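Local coordinates for argonaute protein (Marinitoga piezophila, PDB 5I4A) that uses short guide RNAs bearing a 5'-hydroxyl group to bind complementary single-stranded DNA or RNA targets and cleave them, at residues V284-A298 / A329-L341. Residues are numbered along the deposited sequence; the frame is centred on the assembly and turned at random.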
loop_
_atom_site.group_PDB
_atom_site.type_symbol
_atom_site.label_atom_id
_atom_site.label_comp_id
_atom_site.label_asym_id
_atom_site.label_seq_id
_atom_site.Cartn_x
_atom_site.Cartn_y
_atom_site.Cartn_z
ATOM N N VAL A 284 -17.414 -17.990 -10.988
ATOM C CA VAL A 284 -16.561 -19.164 -11.147
ATOM C C VAL A 284 -17.278 -20.420 -10.669
ATOM O O VAL A 284 -17.044 -21.517 -11.193
ATOM C CB VAL A 284 -15.213 -18.954 -10.410
ATOM C CG1 VAL A 284 -15.418 -18.916 -8.899
ATOM C CG2 VAL A 284 -14.189 -20.015 -10.811
ATOM N N PHE A 285 -18.165 -20.288 -9.680
ATOM C CA PHE A 285 -18.949 -21.419 -9.201
ATOM C C PHE A 285 -20.089 -21.791 -10.137
ATOM O O PHE A 285 -20.660 -22.877 -9.989
ATOM C CB PHE A 285 -19.505 -21.125 -7.805
ATOM C CG PHE A 285 -18.448 -20.967 -6.754
ATOM C CD1 PHE A 285 -17.812 -22.077 -6.219
ATOM C CD2 PHE A 285 -18.087 -19.711 -6.298
ATOM C CE1 PHE A 285 -16.836 -21.937 -5.250
ATOM C CE2 PHE A 285 -17.113 -19.566 -5.328
ATOM C CZ PHE A 285 -16.487 -20.682 -4.804
ATOM N N LYS A 286 -20.441 -20.920 -11.082
ATOM C CA LYS A 286 -21.415 -21.259 -12.112
ATOM C C LYS A 286 -20.788 -22.004 -13.282
ATOM O O LYS A 286 -21.407 -22.920 -13.833
ATOM C CB LYS A 286 -22.100 -19.997 -12.648
ATOM C CG LYS A 286 -23.213 -19.438 -11.783
ATOM C CD LYS A 286 -23.951 -18.339 -12.530
ATOM C CE LYS A 286 -24.912 -17.591 -11.627
ATOM N NZ LYS A 286 -25.289 -16.280 -12.228
ATOM N N TYR A 287 -19.569 -21.629 -13.670
ATOM C CA TYR A 287 -18.983 -22.083 -14.925
ATOM C C TYR A 287 -17.662 -22.817 -14.736
ATOM O O TYR A 287 -16.998 -23.131 -15.734
ATOM C CB TYR A 287 -18.801 -20.891 -15.869
ATOM C CG TYR A 287 -20.051 -20.049 -16.006
ATOM C CD1 TYR A 287 -21.148 -20.513 -16.721
ATOM C CD2 TYR A 287 -20.134 -18.791 -15.418
ATOM C CE1 TYR A 287 -22.295 -19.749 -16.849
ATOM C CE2 TYR A 287 -21.279 -18.018 -15.541
ATOM C CZ TYR A 287 -22.356 -18.504 -16.258
ATOM O OH TYR A 287 -23.498 -17.745 -16.387
ATOM N N SER A 288 -17.263 -23.077 -13.487
ATOM C CA SER A 288 -16.139 -23.938 -13.127
ATOM C C SER A 288 -14.792 -23.316 -13.480
ATOM O O SER A 288 -14.728 -22.371 -14.274
ATOM C CB SER A 288 -16.287 -25.312 -13.792
ATOM O OG SER A 288 -15.389 -26.256 -13.226
ATOM N N PHE A 289 -13.717 -23.828 -12.873
ATOM C CA PHE A 289 -12.367 -23.389 -13.211
ATOM C C PHE A 289 -12.137 -23.490 -14.712
ATOM O O PHE A 289 -12.556 -24.455 -15.353
ATOM C CB PHE A 289 -11.316 -24.242 -12.494
ATOM C CG PHE A 289 -10.936 -23.749 -11.124
ATOM C CD1 PHE A 289 -11.769 -22.907 -10.404
ATOM C CD2 PHE A 289 -9.730 -24.132 -10.558
ATOM C CE1 PHE A 289 -11.405 -22.462 -9.144
ATOM C CE2 PHE A 289 -9.359 -23.690 -9.301
ATOM C CZ PHE A 289 -10.197 -22.854 -8.593
ATOM N N TYR A 290 -11.455 -22.484 -15.267
ATOM C CA TYR A 290 -11.015 -22.557 -16.656
ATOM C C TYR A 290 -10.254 -23.852 -16.923
ATOM O O TYR A 290 -10.452 -24.502 -17.955
ATOM C CB TYR A 290 -10.146 -21.342 -16.984
ATOM C CG TYR A 290 -9.615 -21.299 -18.401
ATOM C CD1 TYR A 290 -10.463 -21.052 -19.474
ATOM C CD2 TYR A 290 -8.263 -21.483 -18.661
ATOM C CE1 TYR A 290 -9.981 -21.004 -20.769
ATOM C CE2 TYR A 290 -7.770 -21.434 -19.953
ATOM C CZ TYR A 290 -8.635 -21.196 -21.002
ATOM O OH TYR A 290 -8.153 -21.148 -22.290
ATOM N N LYS A 291 -9.398 -24.251 -15.988
ATOM C CA LYS A 291 -8.650 -25.495 -16.086
ATOM C C LYS A 291 -8.587 -26.137 -14.712
ATOM O O LYS A 291 -8.158 -25.499 -13.745
ATOM C CB LYS A 291 -7.235 -25.250 -16.620
ATOM C CG LYS A 291 -6.391 -26.504 -16.759
ATOM C CD LYS A 291 -4.919 -26.169 -16.600
ATOM C CE LYS A 291 -4.047 -26.995 -17.526
ATOM N NZ LYS A 291 -3.442 -26.148 -18.592
ATOM N N ASN A 292 -9.028 -27.388 -14.625
ATOM C CA ASN A 292 -8.918 -28.147 -13.387
ATOM C C ASN A 292 -8.720 -29.621 -13.715
ATOM O O ASN A 292 -7.629 -30.021 -14.138
ATOM C CB ASN A 292 -10.153 -27.936 -12.506
ATOM C CG ASN A 292 -9.902 -28.294 -11.048
ATOM O OD1 ASN A 292 -9.147 -29.219 -10.744
ATOM N ND2 ASN A 292 -10.537 -27.560 -10.139
ATOM N N GLU A 293 -9.771 -30.427 -13.545
ATOM C CA GLU A 293 -9.704 -31.880 -13.724
ATOM C C GLU A 293 -8.644 -32.504 -12.822
ATOM O O GLU A 293 -8.091 -33.562 -13.134
ATOM C CB GLU A 293 -9.448 -32.270 -15.186
ATOM C CG GLU A 293 -10.347 -31.587 -16.211
ATOM C CD GLU A 293 -9.738 -30.311 -16.764
ATOM O OE1 GLU A 293 -10.318 -29.229 -16.539
ATOM O OE2 GLU A 293 -8.673 -30.392 -17.419
ATOM N N GLN A 294 -8.352 -31.850 -11.698
ATOM C CA GLN A 294 -7.339 -32.284 -10.751
ATOM C C GLN A 294 -7.990 -32.760 -9.458
ATOM O O GLN A 294 -9.082 -32.306 -9.101
ATOM C CB GLN A 294 -6.360 -31.147 -10.428
ATOM C CG GLN A 294 -5.740 -30.486 -11.652
ATOM C CD GLN A 294 -4.794 -31.407 -12.399
ATOM O OE1 GLN A 294 -4.885 -31.563 -13.619
ATOM N NE2 GLN A 294 -3.872 -32.019 -11.667
ATOM N N PRO A 295 -7.354 -33.681 -8.737
ATOM C CA PRO A 295 -7.898 -34.098 -7.442
ATOM C C PRO A 295 -7.584 -33.080 -6.357
ATOM O O PRO A 295 -6.525 -32.445 -6.354
ATOM C CB PRO A 295 -7.188 -35.430 -7.176
ATOM C CG PRO A 295 -5.881 -35.290 -7.886
ATOM C CD PRO A 295 -6.159 -34.458 -9.114
ATOM N N LEU A 296 -8.532 -32.919 -5.438
ATOM C CA LEU A 296 -8.341 -32.123 -4.232
ATOM C C LEU A 296 -8.081 -33.085 -3.079
ATOM O O LEU A 296 -8.987 -33.805 -2.645
ATOM C CB LEU A 296 -9.560 -31.246 -3.958
ATOM C CG LEU A 296 -9.495 -30.371 -2.702
ATOM C CD1 LEU A 296 -8.298 -29.436 -2.756
ATOM C CD2 LEU A 296 -10.786 -29.584 -2.526
ATOM N N LYS A 297 -6.842 -33.108 -2.600
ATOM C CA LYS A 297 -6.418 -33.996 -1.527
ATOM C C LYS A 297 -6.091 -33.175 -0.286
ATOM O O LYS A 297 -5.543 -32.074 -0.390
ATOM C CB LYS A 297 -5.204 -34.827 -1.957
ATOM C CG LYS A 297 -5.491 -35.755 -3.136
ATOM C CD LYS A 297 -4.251 -36.515 -3.582
ATOM C CE LYS A 297 -3.199 -35.577 -4.146
ATOM N NZ LYS A 297 -2.045 -36.317 -4.730
ATOM N N ALA A 298 -6.430 -33.709 0.888
ATOM C CA ALA A 298 -6.288 -32.922 2.104
ATOM C C ALA A 298 -6.168 -33.823 3.324
ATOM O O ALA A 298 -6.634 -34.965 3.321
ATOM C CB ALA A 298 -7.474 -31.964 2.275
ATOM N N ALA A 329 -18.893 -27.151 -3.648
ATOM C CA ALA A 329 -17.953 -26.134 -4.109
ATOM C C ALA A 329 -16.830 -26.756 -4.930
ATOM O O ALA A 329 -16.454 -26.228 -5.983
ATOM C CB ALA A 329 -17.382 -25.365 -2.920
ATOM N N ALA A 330 -16.285 -27.885 -4.470
ATOM C CA ALA A 330 -15.207 -28.536 -5.206
ATOM C C ALA A 330 -15.702 -29.082 -6.540
ATOM O O ALA A 330 -14.990 -29.014 -7.548
ATOM C CB ALA A 330 -14.592 -29.651 -4.360
ATOM N N ALA A 331 -16.917 -29.632 -6.563
ATOM C CA ALA A 331 -17.505 -30.069 -7.825
ATOM C C ALA A 331 -17.756 -28.883 -8.749
ATOM O O ALA A 331 -17.423 -28.926 -9.940
ATOM C CB ALA A 331 -18.799 -30.837 -7.561
ATOM N N GLU A 332 -18.333 -27.805 -8.210
ATOM C CA GLU A 332 -18.620 -26.628 -9.025
ATOM C C GLU A 332 -17.352 -26.020 -9.606
ATOM O O GLU A 332 -17.378 -25.476 -10.713
ATOM C CB GLU A 332 -19.373 -25.585 -8.197
ATOM C CG GLU A 332 -20.848 -25.901 -7.990
ATOM C CD GLU A 332 -21.484 -25.054 -6.903
ATOM O OE1 GLU A 332 -22.581 -25.421 -6.432
ATOM O OE2 GLU A 332 -20.887 -24.027 -6.513
ATOM N N LEU A 333 -16.237 -26.106 -8.882
ATOM C CA LEU A 333 -14.986 -25.539 -9.364
ATOM C C LEU A 333 -14.238 -26.466 -10.311
ATOM O O LEU A 333 -13.245 -26.040 -10.908
ATOM C CB LEU A 333 -14.093 -25.161 -8.179
ATOM C CG LEU A 333 -14.634 -24.008 -7.332
ATOM C CD1 LEU A 333 -13.676 -23.677 -6.205
ATOM C CD2 LEU A 333 -14.910 -22.775 -8.193
ATOM N N GLY A 334 -14.682 -27.707 -10.470
ATOM C CA GLY A 334 -14.108 -28.597 -11.455
ATOM C C GLY A 334 -13.087 -29.594 -10.953
ATOM O O GLY A 334 -12.340 -30.146 -11.772
ATOM N N PHE A 335 -13.022 -29.843 -9.647
ATOM C CA PHE A 335 -12.116 -30.862 -9.134
ATOM C C PHE A 335 -12.617 -32.247 -9.526
ATOM O O PHE A 335 -13.808 -32.547 -9.412
ATOM C CB PHE A 335 -11.990 -30.759 -7.613
ATOM C CG PHE A 335 -11.231 -29.552 -7.145
ATOM C CD1 PHE A 335 -9.851 -29.504 -7.247
ATOM C CD2 PHE A 335 -11.895 -28.470 -6.590
ATOM C CE1 PHE A 335 -9.148 -28.396 -6.815
ATOM C CE2 PHE A 335 -11.198 -27.360 -6.159
ATOM C CZ PHE A 335 -9.821 -27.325 -6.271
ATOM N N SER A 336 -11.697 -33.089 -10.003
ATOM C CA SER A 336 -12.068 -34.452 -10.371
ATOM C C SER A 336 -12.629 -35.208 -9.175
ATOM O O SER A 336 -13.630 -35.924 -9.296
ATOM C CB SER A 336 -10.863 -35.187 -10.960
ATOM O OG SER A 336 -9.827 -35.327 -10.003
ATOM N N LYS A 337 -12.015 -35.042 -8.006
ATOM C CA LYS A 337 -12.512 -35.697 -6.805
ATOM C C LYS A 337 -11.909 -35.037 -5.572
ATOM O O LYS A 337 -10.920 -34.302 -5.649
ATOM C CB LYS A 337 -12.195 -37.195 -6.818
ATOM C CG LYS A 337 -10.712 -37.466 -6.809
ATOM C CD LYS A 337 -10.399 -38.947 -6.892
ATOM C CE LYS A 337 -9.023 -39.217 -6.382
ATOM N NZ LYS A 337 -8.607 -40.622 -6.675
ATOM N N VAL A 338 -12.533 -35.316 -4.430
ATOM C CA VAL A 338 -12.054 -34.883 -3.124
ATOM C C VAL A 338 -11.614 -36.123 -2.360
ATOM O O VAL A 338 -12.363 -37.103 -2.272
ATOM C CB VAL A 338 -13.138 -34.112 -2.351
ATOM C CG1 VAL A 338 -12.591 -33.614 -1.018
ATOM C CG2 VAL A 338 -13.661 -32.955 -3.188
ATOM N N GLU A 339 -10.402 -36.081 -1.813
ATOM C CA GLU A 339 -9.820 -37.243 -1.156
ATOM C C GLU A 339 -9.119 -36.797 0.116
ATOM O O GLU A 339 -8.206 -35.969 0.070
ATOM C CB GLU A 339 -8.840 -37.963 -2.083
ATOM C CG GLU A 339 -8.148 -39.153 -1.449
ATOM C CD GLU A 339 -7.233 -39.872 -2.418
ATOM O OE1 GLU A 339 -6.748 -40.972 -2.077
ATOM O OE2 GLU A 339 -7.001 -39.339 -3.523
ATOM N N PHE A 340 -9.538 -37.350 1.246
ATOM C CA PHE A 340 -8.874 -37.114 2.520
ATOM C C PHE A 340 -7.972 -38.307 2.798
ATOM O O PHE A 340 -8.454 -39.411 3.071
ATOM C CB PHE A 340 -9.897 -36.884 3.628
ATOM C CG PHE A 340 -10.726 -35.654 3.414
ATOM C CD1 PHE A 340 -10.174 -34.398 3.588
ATOM C CD2 PHE A 340 -12.044 -35.749 3.004
ATOM C CE1 PHE A 340 -10.923 -33.257 3.376
ATOM C CE2 PHE A 340 -12.800 -34.609 2.792
ATOM C CZ PHE A 340 -12.236 -33.364 2.978
ATOM N N LEU A 341 -6.663 -38.088 2.688
ATOM C CA LEU A 341 -5.698 -39.161 2.871
ATOM C C LEU A 341 -5.682 -39.611 4.323
ATOM O O LEU A 341 -5.728 -38.792 5.243
ATOM C CB LEU A 341 -4.303 -38.693 2.463
ATOM C CG LEU A 341 -4.165 -37.910 1.156
ATOM C CD1 LEU A 341 -2.715 -37.510 0.949
ATOM C CD2 LEU A 341 -4.672 -38.725 -0.022
HETATM O O HOH W 1 -19.865 -25.060 -11.809
HETATM O O HOH W 2 -17.499 -28.540 -12.307
#
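Leu333, on the last turn of helix 325-333, wedges its branched end between two rings of the other segment: CD2 lies 3.6 Å from Phe285 CD1 and equally near Phe289 CE1, while Val419 of helix 412-424 also packs against it. A branched, wholly apolar side chain suits this buried site. The helix then closes in a Schellman motif at Gly334, whose positive phi suits glycine, and Ser288 lies close beside it. The carbonyl of Leu333, at the end of the helix, is gripped twice, from opposite faces of its plane: Phe289 N donates to Leu333 O at 3.0 Å and Asn292 ND2 at 3.2 Å. With CG anti to its own backbone N (chi1 -160°), Asn292 reaches the end of the helix, and its amide stands steeply on the Phe335 ring, ND2 3.5 Å above the ring's plane. Leu296 CB covers the opposite face in a CH-pi contact, 4.0 Å from the Phe335 centroid. OD1 of Asn292 meanwhile accepts from Gln294 N, an Asx turn that bends the chain toward the strand.

From Leu296 onward the segments run as parallel neighbours in the Mid-domain sheet. Leu296 N binds Lys337 O at 2.8 Å, almost straight (172°), and Glu339 N returns to Leu296 O. Leu296 and Ala298 share their face with Val338 and Phe340; the small Ala298 sets its CB against the Phe340 ring. The other face is looser and more polar: CG and CD of Lys297 lie alongside Glu339, near its OE2, and the lysine's ammonium instead pairs with Asp371, whereas Lys337 NZ makes a long salt bridge to Glu339 OE2, 3.8 Å. Apolar burial and a doubly held carbonyl thus join the end of linker L2 to the Mid domain, while on the strands the charged Lys297, Lys337 and Glu339 lie on the face opposite Leu296 and Ala298.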